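Local coordinates for protein trehalose monomycolate transport factor A (Mycolicibacterium smegmatis MC2 155, PDB 6T84) that is required for MmpL3-dependent transport of trehalose monomycolate to the mycobacterial cell wall, and for growth and cell elongation, at residues R126-V129 / T130-H133. Sequence-based numbering, arbitrary orientation.
Sequences RRMV and TFAH
His133 points the ND1 edge of its imidazole back at the carbonyl of Val129, one turn earlier, and ND1 donates a hydrogen bond to Val129 O at 3.1 Å. The same oxygen also accepts the backbone N-H of His133, a longer bond of 3.2 Å between His133 N and Val129 O, so two donors of one residue grip a single acceptor from opposite faces of its carbonyl plane. The oxygen lies close to the plane of the imidazole, at its edge, whereas ND1 stands above the carbonyl plane, 43° out of it. With CG beside the backbone N (chi1 -78°), the ring can fold back in this way, and its bond implies that ND1 carries a proton.

Regular alpha-helical bonds link the rest of segments 126-129 and 130-133: Thr130 N to Arg126 O at 2.9 Å, Phe131 N to Arg127 O and Ala132 N to Met128 O. Thr130 OG1 also sits near Arg126 O, at 3.1 Å, but the direction of its proton is not settled. Both segments belong to the short helix 126-134 of the N-terminal domain, which probably lies in the cytoplasm; the helix packs between helix 159-175 and strand 102-107, an outermost strand of the large antiparallel sheet. At the start of the helix, Asp125 OD1 accepts a hydrogen bond from Met128 N.

Van der Waals contacts divide between two sides of the helix. The Val129 and His133 side chains run alongside each other, with the CG1 methyl of Val129 3.9 Å from His133 ND1, and both touch Ile107, as does Ala132. On the side that packs against helix 159-175, the sulfur of buried Met128 meets the ring of Phe131 obliquely, SD lying 4.3 Å from CD2, while the Phe131 side chain also touches Thr168, Gln171 and Leu175.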
loop_
_atom_site.group_PDB
_atom_site.type_symbol
_atom_site.label_atom_id
_atom_site.label_comp_id
_atom_site.label_asym_id
_atom_site.label_seq_id
_atom_site.Cartn_x
_atom_site.Cartn_y
_atom_site.Cartn_z
ATOM N N ARG A 126 -4.333 17.479 10.196
ATOM C CA ARG A 126 -5.772 17.393 9.941
ATOM C C ARG A 126 -6.080 16.579 8.681
ATOM O O ARG A 126 -7.061 15.819 8.631
ATOM C CB ARG A 126 -6.300 18.842 9.825
ATOM C CG ARG A 126 -7.755 19.038 9.615
ATOM C CD ARG A 126 -8.038 20.544 9.737
ATOM N NE ARG A 126 -7.554 21.319 8.593
ATOM C CZ ARG A 126 -7.565 22.651 8.526
ATOM N NH1 ARG A 126 -8.009 23.378 9.539
ATOM N NH2 ARG A 126 -7.116 23.261 7.441
ATOM N N ARG A 127 -5.251 16.722 7.630
ATOM C CA ARG A 127 -5.545 15.981 6.416
ATOM C C ARG A 127 -5.366 14.498 6.643
ATOM O O ARG A 127 -6.151 13.685 6.114
ATOM C CB ARG A 127 -4.649 16.462 5.287
ATOM C CG ARG A 127 -5.007 17.866 4.761
ATOM C CD ARG A 127 -4.055 18.241 3.597
ATOM N NE ARG A 127 -3.980 17.192 2.573
ATOM C CZ ARG A 127 -2.980 17.048 1.702
ATOM N NH1 ARG A 127 -1.952 17.885 1.728
ATOM N NH2 ARG A 127 -2.999 16.061 0.807
ATOM N N MET A 128 -4.366 14.119 7.449
ATOM C CA MET A 128 -4.199 12.702 7.766
ATOM C C MET A 128 -5.350 12.198 8.622
ATOM O O MET A 128 -5.807 11.059 8.467
ATOM C CB MET A 128 -2.878 12.478 8.481
ATOM C CG MET A 128 -2.602 10.997 8.766
ATOM S SD MET A 128 -2.282 9.954 7.304
ATOM C CE MET A 128 -0.522 10.352 7.092
ATOM N N VAL A 129 -5.785 12.992 9.604
ATOM C CA VAL A 129 -6.915 12.551 10.433
ATOM C C VAL A 129 -8.149 12.334 9.564
ATOM O O VAL A 129 -8.828 11.299 9.675
ATOM C CB VAL A 129 -7.182 13.571 11.560
ATOM C CG1 VAL A 129 -8.497 13.225 12.298
ATOM C CG2 VAL A 129 -6.004 13.543 12.545
ATOM N N THR A 130 -8.468 13.306 8.699
ATOM C CA THR A 130 -9.634 13.106 7.848
ATOM C C THR A 130 -9.471 11.853 6.995
ATOM O O THR A 130 -10.400 11.048 6.902
ATOM C CB THR A 130 -9.876 14.353 6.988
ATOM O OG1 THR A 130 -10.060 15.477 7.863
ATOM C CG2 THR A 130 -11.100 14.220 6.061
ATOM N N PHE A 131 -8.298 11.668 6.360
ATOM C CA PHE A 131 -8.062 10.496 5.524
ATOM C C PHE A 131 -8.270 9.181 6.295
ATOM O O PHE A 131 -8.848 8.226 5.763
ATOM C CB PHE A 131 -6.637 10.602 4.965
ATOM C CG PHE A 131 -6.218 9.415 4.121
ATOM C CD1 PHE A 131 -6.752 9.213 2.858
ATOM C CD2 PHE A 131 -5.320 8.510 4.622
ATOM C CE1 PHE A 131 -6.379 8.091 2.092
ATOM C CE2 PHE A 131 -4.936 7.388 3.865
ATOM C CZ PHE A 131 -5.456 7.202 2.596
ATOM N N ALA A 132 -7.725 9.083 7.500
ATOM C CA ALA A 132 -7.868 7.831 8.252
ATOM C C ALA A 132 -9.331 7.492 8.527
ATOM O O ALA A 132 -9.688 6.316 8.651
ATOM C CB ALA A 132 -7.124 7.904 9.578
ATOM N N HIS A 133 -10.156 8.522 8.665
ATOM C CA HIS A 133 -11.600 8.288 8.822
ATOM C C HIS A 133 -12.324 8.057 7.492
ATOM O O HIS A 133 -13.358 7.360 7.476
ATOM C CB HIS A 133 -12.226 9.529 9.508
ATOM C CG HIS A 133 -11.991 9.555 10.973
ATOM N ND1 HIS A 133 -11.001 10.265 11.610
ATOM C CD2 HIS A 133 -12.721 8.983 11.951
ATOM C CE1 HIS A 133 -11.127 10.110 12.923
ATOM N NE2 HIS A 133 -12.174 9.347 13.144
#